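Local coordinates for ankyrin-repeat protein B (Legionella pneumophila, PDB 5K34), which acts as an F-box effector that hijacks the host ubiquitin-proteasome system, this piece being its ankyrin domain, which probably binds a protein partner, at residues M15-S20 and E24-I29; L44-T47 and I53-K56; S84-Q89 and K101-L106. All coordinates share one frame; numbering follows the deposited sequence. Where two conformers were deposited one is given.

Contact 1 (M15-S20 and E24-I29); sequences MVAARS and EEVKKI
The carbonyl oxygen of Val16, one residue ahead of the Ala17 that meets Val26, accepts the backbone N of Ser20 at 3.0 Å. This bond lies at the end of helix 5-19, just before the chain doubles back; Ser20 is the first residue to leave helical geometry. Within 15-20, what meets helix 23-30 is Ala17 and Ala18. In the conformer given, Val26 touches them through one methyl, CG2: its CG1 is anti to the backbone N (chi1 170°), which places CG2 anti to the carbonyl carbon, aimed at the other helix. CG2 comes in over the backbone joining the two alanines, 3.6 Å from Ala18 N, and also rests 3.8 Å from Ala17 CB. Ala18 CB also touches Val26 CG2, at 4.0 Å. Ala17 CB has a second neighbour in Glu25, whose CG lies 3.9 Å away. The aliphatic root of the glutamate therefore packs here, and a bend at its chi2 (66°) turns the carboxylate away from helix 5-19. No hydrogen bond crosses the interface; what holds it is van der Waals contact between small groups, and the CA atoms of Ala17 and Val26 approach to 5.7 Å. The axes of the two short segments come within 8.5 Å and run nearly antiparallel, at 149°. Asn22 OD1 accepts the backbone N of Glu25 in the first turn of helix 23-30. Val26 and Ile29 go on to pack against Leu14 further back on helix 5-19, whereas Met15 and Ala18 lean on Pro48 of helix 48-54, so helix 5-19 has neighbours in both helices that follow it.

Contact 2 (L44-T47 and I53-K56); sequences LNRT and IEGK
Glu54 takes the unfavourable rotamer in which CG sits between its backbone N and carbonyl carbon (chi1 73°), and from there the chain runs out straight to the carboxylate; Arg46 sets off with CG beside its own backbone N and then kinks at chi3, so that its guanidinium arrives end-on. The two side chains cross at about a right angle and meet in a bidentate salt bridge. Arg46 NH1 donates to Glu54 OE1 at 2.9 Å, and Arg46 NH2 donates to Glu54 OE2, also at 2.9 Å. The match is not flat: guanidinium and carboxylate planes are turned 47° apart. The consequence is that the two bonds differ. OE2 lies in the guanidinium plane and is met by a straighter N-H, on its syn side though somewhat out of the carboxylate plane, whereas OE1 is approached from well above that plane, 52° out of it.

Both partners have further charges to answer. Arg19 NE of helix 5-19 makes a salt bridge to the same Glu54 OE2, so two arginines share one carboxylate and should favour its ionised form. Arg46 in turn offers NE to Asp76 OD2, which gives the guanidinium a second carboxylate partner.

Thr47, next in the chain, is the N-cap of helix 48-54, and its OG1 makes weak bonds to the backbone N of Leu49 and Leu50. At the far end the helix stops in a Schellman motif at Lys56. The run Thr47-Pro48-Leu49-Leu50 resembles the Thr-Pro-Leu-His motif of ankyrin repeats.

Contact 3 (S84-Q89 and K101-L106); sequences SLLKKQ and KQIRAL
An antiparallel pair of neighbouring helices, the last two helices of the chain, is joined here: helix 82-91 and helix 97-112. The axes of the two short segments pass 9.5 Å apart at 151°. Ile103 is the central side chain of the contact, set against Leu86 and Gln89. Its CG1 lies anti to the carbonyl carbon (chi1 -71°), and its two arms divide the work. CG2 presses on the opposite backbone, 3.3 Å from Leu86 O, and touches the leucine side chain too, at 4.0 Å from Leu86 CD2; the two side chains slide past one another in opposite directions. The longer arm reaches Gln89, bringing Ile103 CD1 to 3.7 Å from Gln89 CB, with the glutamine crossing it at about a right angle. One turn on, the other Leu86 methyl, CD1, rests 3.9 Å from Leu106 CB.

Gln89 is apolar only along its shaft. Its buried amide is satisfied at both ends: OE1 is hydrogen-bonded to Tyr58 OH, and NE2 to the backbone oxygen of Ile53, which fixes how the amide is turned beside Ile103. Leu86 also packs on Ile107 and Met110 of helix 97-112 and on Ile53 of helix 48-54. Antiparallel helices packed through aliphatic side chains are consistent with the helix-pair stacking of an ankyrin fold.

In the fold
The three contacts follow one another along the chain and step through the all-helical domain. Contact 1 pairs helices 5-19 and 23-30, contact 2 spans the loop before helix 48-54 and that helix's end, and contact 3 pairs helices 82-91 and 97-112. Centres of contacts 1 and 2 are 12 Å apart, those of 2 and 3 are 13 Å apart, and those of 1 and 3, on opposite sides of the chain's centre, 20 Å. Contact 2 bridges the outer pair: charge and Met15 packing link it to contact 1, while Ile53 CG2, 3.8 Å from Leu85 CD2, packs against contact 3. Contacts 1 and 3 do not touch, consistent with stacked ankyrin helices, probably for partner binding.

Contact 1 (M15-S20 and E24-I29)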
loop_
_atom_site.group_PDB
_atom_site.type_symbol
_atom_site.label_atom_id
_atom_site.label_comp_id
_atom_site.label_asym_id
_atom_site.label_seq_id
_atom_site.Cartn_x
_atom_site.Cartn_y
_atom_site.Cartn_z
ATOM N N MET A 15 8.019 3.812 -3.168
ATOM C CA MET A 15 6.734 3.846 -3.862
ATOM C C MET A 15 6.816 3.053 -5.165
ATOM O O MET A 15 5.906 2.252 -5.470
ATOM C CB MET A 15 6.322 5.282 -4.134
ATOM C CG MET A 15 5.974 6.048 -2.853
ATOM S SD MET A 15 4.518 5.473 -1.985
ATOM C CE MET A 15 3.231 6.133 -3.074
ATOM N N VAL A 16 7.863 3.253 -5.991
ATOM C CA VAL A 16 7.997 2.486 -7.227
ATOM C C VAL A 16 8.191 0.982 -6.976
ATOM O O VAL A 16 7.581 0.141 -7.661
ATOM C CB VAL A 16 9.130 3.062 -8.088
ATOM C CG1 VAL A 16 9.434 2.148 -9.276
ATOM C CG2 VAL A 16 8.733 4.444 -8.584
ATOM N N ALA A 17 9.039 0.650 -6.006
ATOM C CA ALA A 17 9.288 -0.758 -5.711
ATOM C C ALA A 17 7.993 -1.411 -5.266
ATOM O O ALA A 17 7.676 -2.527 -5.692
ATOM C CB ALA A 17 10.349 -0.886 -4.632
ATOM N N ALA A 18 7.228 -0.753 -4.391
ATOM C CA ALA A 18 5.973 -1.338 -3.931
ATOM C C ALA A 18 4.970 -1.471 -5.071
ATOM O O ALA A 18 4.350 -2.538 -5.227
ATOM C CB ALA A 18 5.394 -0.506 -2.818
ATOM N N ARG A 19 4.832 -0.445 -5.920
ATOM C CA ARG A 19 3.883 -0.514 -7.039
ATOM C C ARG A 19 4.235 -1.617 -8.017
ATOM O O ARG A 19 3.330 -2.192 -8.655
ATOM C CB ARG A 19 3.906 0.851 -7.739
ATOM C CG ARG A 19 2.718 1.009 -8.725
ATOM C CD ARG A 19 2.714 2.382 -9.408
ATOM N NE ARG A 19 2.513 3.486 -8.497
ATOM C CZ ARG A 19 3.456 4.387 -8.163
ATOM N NH1 ARG A 19 4.711 4.309 -8.576
ATOM N NH2 ARG A 19 3.123 5.372 -7.315
ATOM N N SER A 20 5.525 -1.937 -8.135
ATOM C CA SER A 20 5.948 -2.984 -9.078
ATOM C C SER A 20 6.057 -4.347 -8.432
ATOM O O SER A 20 6.499 -5.304 -9.082
ATOM C CB SER A 20 7.281 -2.655 -9.736
ATOM O OG SER A 20 8.273 -2.513 -8.749
ATOM N N GLU A 24 11.524 -7.492 -2.549
ATOM C CA GLU A 24 12.951 -7.516 -2.118
ATOM C C GLU A 24 13.537 -6.087 -2.008
ATOM O O GLU A 24 14.199 -5.763 -1.020
ATOM C CB GLU A 24 13.771 -8.360 -3.111
ATOM C CG GLU A 24 13.439 -9.838 -3.119
ATOM C CD GLU A 24 14.025 -10.565 -4.361
ATOM O OE1 GLU A 24 14.695 -9.930 -5.232
ATOM O OE2 GLU A 24 13.801 -11.804 -4.472
ATOM N N GLU A 25 13.257 -5.230 -2.995
ATOM C CA GLU A 25 13.748 -3.858 -2.959
ATOM C C GLU A 25 13.026 -3.032 -1.921
ATOM O O GLU A 25 13.676 -2.257 -1.211
ATOM C CB GLU A 25 13.618 -3.233 -4.348
ATOM C CG GLU A 25 14.171 -1.829 -4.451
ATOM C CD GLU A 25 15.688 -1.743 -4.273
ATOM O OE1 GLU A 25 16.373 -2.790 -4.259
ATOM O OE2 GLU A 25 16.199 -0.601 -4.186
ATOM N N VAL A 26 11.691 -3.196 -1.779
ATOM C CA VAL A 26 10.953 -2.613 -0.577
ATOM C C VAL A 26 11.672 -2.948 0.746
ATOM O O VAL A 26 11.935 -2.065 1.549
ATOM C CB VAL A 26 9.495 -3.124 -0.521
ATOM C CG1 VAL A 26 8.822 -2.747 0.818
ATOM C CG2 VAL A 26 8.675 -2.578 -1.693
ATOM N N LYS A 27 11.975 -4.230 0.964
ATOM C CA LYS A 27 12.608 -4.642 2.235
ATOM C C LYS A 27 13.975 -3.977 2.409
ATOM O O LYS A 27 14.321 -3.537 3.510
ATOM C CB LYS A 27 12.731 -6.165 2.275
ATOM C CG LYS A 27 11.416 -6.867 2.521
ATOM C CD LYS A 27 11.607 -8.393 2.366
ATOM C CE LYS A 27 10.377 -9.227 2.712
ATOM N NZ LYS A 27 10.529 -10.696 2.460
ATOM N N LYS A 28 14.723 -3.919 1.320
ATOM C CA LYS A 28 16.057 -3.251 1.391
ATOM C C LYS A 28 15.964 -1.800 1.762
ATOM O O LYS A 28 16.788 -1.272 2.579
ATOM C CB LYS A 28 16.769 -3.355 0.049
ATOM C CG LYS A 28 17.353 -4.707 -0.240
ATOM C CD LYS A 28 18.143 -4.636 -1.537
ATOM C CE LYS A 28 18.771 -3.260 -1.666
ATOM N NZ LYS A 28 20.192 -3.134 -1.164
ATOM N N ILE A 29 14.983 -1.084 1.219
ATOM C CA ILE A 29 14.808 0.325 1.551
ATOM C C ILE A 29 14.328 0.487 2.986
ATOM O O ILE A 29 14.810 1.381 3.723
ATOM C CB ILE A 29 13.846 1.005 0.551
ATOM C CG1 ILE A 29 14.469 1.041 -0.835
ATOM C CG2 ILE A 29 13.453 2.402 1.064
ATOM C CD1 ILE A 29 13.476 1.379 -1.940
#

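Contact 2 (L44-T47 and I53-K56)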
loop_
_atom_site.group_PDB
_atom_site.type_symbol
_atom_site.label_atom_id
_atom_site.label_comp_id
_atom_site.label_asym_id
_atom_site.label_seq_id
_atom_site.Cartn_x
_atom_site.Cartn_y
_atom_site.Cartn_z
ATOM N N LEU A 44 2.038 13.600 -0.685
ATOM C CA LEU A 44 0.642 13.550 -1.073
ATOM C C LEU A 44 -0.210 12.698 -0.103
ATOM O O LEU A 44 -1.281 12.217 -0.497
ATOM C CB LEU A 44 0.434 13.083 -2.528
ATOM C CG LEU A 44 1.265 13.807 -3.597
ATOM C CD1 LEU A 44 0.951 13.253 -4.990
ATOM C CD2 LEU A 44 1.320 15.342 -3.511
ATOM N N ASN A 45 0.313 12.494 1.119
ATOM C CA ASN A 45 -0.338 11.620 2.098
ATOM C C ASN A 45 -0.541 10.176 1.602
ATOM O O ASN A 45 -1.396 9.456 2.109
ATOM C CB ASN A 45 -1.654 12.226 2.634
ATOM C CG ASN A 45 -1.393 13.271 3.681
ATOM O OD1 ASN A 45 -2.094 14.357 3.655
ATOM N ND2 ASN A 45 -0.522 13.026 4.563
ATOM N N ARG A 46 0.305 9.762 0.659
ATOM C CA ARG A 46 0.273 8.372 0.198
ATOM C C ARG A 46 1.258 7.517 0.974
ATOM O O ARG A 46 2.195 8.012 1.613
ATOM C CB ARG A 46 0.613 8.297 -1.314
ATOM C CG ARG A 46 -0.129 9.312 -2.182
ATOM C CD ARG A 46 -0.056 8.952 -3.650
ATOM N NE ARG A 46 -1.109 7.998 -3.978
ATOM C CZ ARG A 46 -0.992 7.023 -4.873
ATOM N NH1 ARG A 46 -2.018 6.201 -5.083
ATOM N NH2 ARG A 46 0.151 6.830 -5.542
ATOM N N THR A 47 1.067 6.188 0.901
ATOM C CA THR A 47 2.042 5.250 1.479
ATOM C C THR A 47 2.348 4.178 0.434
ATOM O O THR A 47 1.617 4.048 -0.555
ATOM C CB THR A 47 1.449 4.517 2.705
ATOM O OG1 THR A 47 0.372 3.674 2.284
ATOM C CG2 THR A 47 0.990 5.511 3.796
ATOM N N ILE A 53 -1.211 -1.472 -3.789
ATOM C CA ILE A 53 -2.585 -1.745 -4.237
ATOM C C ILE A 53 -2.791 -1.278 -5.673
ATOM O O ILE A 53 -3.264 -2.040 -6.528
ATOM C CB ILE A 53 -3.598 -1.083 -3.274
ATOM C CG1 ILE A 53 -3.580 -1.813 -1.935
ATOM C CG2 ILE A 53 -5.007 -1.078 -3.910
ATOM C CD1 ILE A 53 -4.227 -1.005 -0.808
ATOM N N GLU A 54 -2.404 -0.035 -5.990
ATOM C CA GLU A 54 -2.714 0.454 -7.343
ATOM C C GLU A 54 -1.902 -0.254 -8.393
ATOM O O GLU A 54 -2.347 -0.338 -9.556
ATOM C CB GLU A 54 -2.520 1.968 -7.464
ATOM C CG GLU A 54 -1.087 2.429 -7.474
ATOM C CD GLU A 54 -0.955 3.946 -7.413
ATOM O OE1 GLU A 54 -1.977 4.667 -7.526
ATOM O OE2 GLU A 54 0.180 4.416 -7.173
ATOM N N GLY A 55 -0.738 -0.824 -8.071
ATOM C CA GLY A 55 0.056 -1.613 -9.008
ATOM C C GLY A 55 -0.388 -3.055 -9.094
ATOM O O GLY A 55 0.265 -3.821 -9.816
ATOM N N LYS A 56 -1.440 -3.444 -8.376
ATOM C CA LYS A 56 -1.879 -4.845 -8.304
ATOM C C LYS A 56 -0.802 -5.729 -7.730
ATOM O O LYS A 56 -0.724 -6.946 -7.980
ATOM C CB LYS A 56 -2.353 -5.366 -9.674
ATOM C CG LYS A 56 -3.430 -4.499 -10.315
ATOM C CD LYS A 56 -4.069 -5.127 -11.530
ATOM C CE LYS A 56 -3.061 -5.443 -12.613
ATOM N NZ LYS A 56 -3.816 -5.928 -13.824
#

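Contact 3 (S84-Q89 and K101-L106)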
loop_
_atom_site.group_PDB
_atom_site.type_symbol
_atom_site.label_atom_id
_atom_site.label_comp_id
_atom_site.label_asym_id
_atom_site.label_seq_id
_atom_site.Cartn_x
_atom_site.Cartn_y
_atom_site.Cartn_z
ATOM N N SER A 84 -10.675 2.114 0.437
ATOM C CA SER A 84 -11.532 2.652 -0.623
ATOM C C SER A 84 -10.930 2.431 -1.998
ATOM O O SER A 84 -11.648 2.204 -2.965
ATOM C CB SER A 84 -11.880 4.129 -0.363
ATOM O OG SER A 84 -10.792 5.001 -0.675
ATOM N N LEU A 85 -9.596 2.429 -2.109
ATOM C CA LEU A 85 -8.949 2.169 -3.392
ATOM C C LEU A 85 -9.185 0.712 -3.814
ATOM O O LEU A 85 -9.483 0.440 -4.984
ATOM C CB LEU A 85 -7.455 2.490 -3.287
ATOM C CG LEU A 85 -6.691 2.454 -4.610
ATOM C CD1 LEU A 85 -7.245 3.524 -5.579
ATOM C CD2 LEU A 85 -5.212 2.649 -4.354
ATOM N N LEU A 86 -9.064 -0.215 -2.869
ATOM C CA LEU A 86 -9.394 -1.636 -3.134
ATOM C C LEU A 86 -10.842 -1.766 -3.586
ATOM O O LEU A 86 -11.140 -2.507 -4.527
ATOM C CB LEU A 86 -9.107 -2.486 -1.897
ATOM C CG LEU A 86 -7.628 -2.775 -1.642
ATOM C CD1 LEU A 86 -7.469 -3.208 -0.177
ATOM C CD2 LEU A 86 -7.107 -3.837 -2.602
ATOM N N LYS A 87 -11.739 -1.070 -2.893
ATOM C CA LYS A 87 -13.164 -1.135 -3.257
ATOM C C LYS A 87 -13.386 -0.607 -4.664
ATOM O O LYS A 87 -14.209 -1.170 -5.393
ATOM C CB LYS A 87 -14.000 -0.365 -2.244
ATOM C CG LYS A 87 -14.241 -1.148 -0.953
ATOM C CD LYS A 87 -15.087 -0.296 -0.001
ATOM C CE LYS A 87 -15.433 -1.045 1.268
ATOM N NZ LYS A 87 -16.676 -1.856 1.076
ATOM N N LYS A 88 -12.693 0.460 -5.045
ATOM C CA LYS A 88 -12.796 0.929 -6.433
ATOM C C LYS A 88 -12.364 -0.110 -7.508
ATOM O O LYS A 88 -12.973 -0.296 -8.566
ATOM C CB LYS A 88 -11.998 2.197 -6.617
ATOM C CG LYS A 88 -12.648 3.435 -6.044
ATOM C CD LYS A 88 -11.898 4.715 -6.431
ATOM C CE LYS A 88 -11.841 4.856 -7.942
ATOM N NZ LYS A 88 -11.722 6.312 -8.306
ATOM N N GLN A 89 -11.266 -0.818 -7.193
ATOM C CA GLN A 89 -10.760 -1.889 -8.023
ATOM C C GLN A 89 -11.800 -3.022 -8.112
ATOM O O GLN A 89 -12.059 -3.535 -9.198
ATOM C CB GLN A 89 -9.438 -2.439 -7.467
ATOM C CG GLN A 89 -8.284 -1.460 -7.598
ATOM C CD GLN A 89 -6.967 -2.120 -7.210
ATOM O OE1 GLN A 89 -6.940 -3.061 -6.405
ATOM N NE2 GLN A 89 -5.876 -1.624 -7.762
ATOM N N LYS A 101 -10.597 -11.742 -6.168
ATOM C CA LYS A 101 -10.551 -12.569 -4.935
ATOM C C LYS A 101 -9.474 -12.039 -3.968
ATOM O O LYS A 101 -9.651 -11.965 -2.764
ATOM C CB LYS A 101 -10.196 -14.008 -5.349
ATOM C CG LYS A 101 -11.409 -14.709 -5.942
ATOM C CD LYS A 101 -12.476 -14.847 -4.870
ATOM C CE LYS A 101 -13.572 -15.894 -5.128
ATOM N NZ LYS A 101 -14.403 -15.964 -3.885
ATOM N N GLN A 102 -8.361 -11.665 -4.535
ATOM C CA GLN A 102 -7.275 -11.067 -3.700
ATOM C C GLN A 102 -7.672 -9.717 -3.099
ATOM O O GLN A 102 -7.354 -9.408 -1.916
ATOM C CB GLN A 102 -5.981 -10.908 -4.450
ATOM C CG GLN A 102 -4.939 -10.332 -3.514
ATOM C CD GLN A 102 -4.720 -11.160 -2.236
ATOM O OE1 GLN A 102 -5.048 -10.761 -1.033
ATOM N NE2 GLN A 102 -4.118 -12.311 -2.480
ATOM N N ILE A 103 -8.418 -8.931 -3.897
ATOM C CA ILE A 103 -8.882 -7.633 -3.444
ATOM C C ILE A 103 -9.874 -7.808 -2.296
ATOM O O ILE A 103 -9.755 -7.151 -1.242
ATOM C CB ILE A 103 -9.517 -6.866 -4.631
ATOM C CG1 ILE A 103 -8.449 -6.446 -5.605
ATOM C CG2 ILE A 103 -10.302 -5.663 -4.124
ATOM C CD1 ILE A 103 -9.002 -6.112 -7.013
ATOM N N ARG A 104 -10.814 -8.714 -2.482
ATOM C CA ARG A 104 -11.785 -8.978 -1.474
ATOM C C ARG A 104 -11.159 -9.446 -0.163
ATOM O O ARG A 104 -11.565 -9.039 0.944
ATOM C CB ARG A 104 -12.786 -10.012 -2.025
ATOM C CG ARG A 104 -13.953 -9.442 -2.808
ATOM C CD ARG A 104 -15.123 -10.447 -3.104
ATOM N NE ARG A 104 -16.171 -9.802 -3.948
ATOM C CZ ARG A 104 -16.268 -9.858 -5.283
ATOM N NH1 ARG A 104 -15.411 -10.573 -5.992
ATOM N NH2 ARG A 104 -17.253 -9.205 -5.919
ATOM N N ALA A 105 -10.168 -10.325 -0.261
ATOM C CA ALA A 105 -9.485 -10.833 0.933
ATOM C C ALA A 105 -8.754 -9.697 1.677
ATOM O O ALA A 105 -8.764 -9.682 2.924
ATOM C CB ALA A 105 -8.515 -11.931 0.539
ATOM N N LEU A 106 -8.142 -8.777 0.940
ATOM C CA LEU A 106 -7.469 -7.632 1.574
ATOM C C LEU A 106 -8.498 -6.680 2.214
ATOM O O LEU A 106 -8.233 -6.229 3.347
ATOM C CB LEU A 106 -6.596 -6.890 0.557
ATOM C CG LEU A 106 -5.271 -7.502 0.241
ATOM C CD1 LEU A 106 -4.688 -7.017 -1.064
ATOM C CD2 LEU A 106 -4.271 -7.236 1.376
#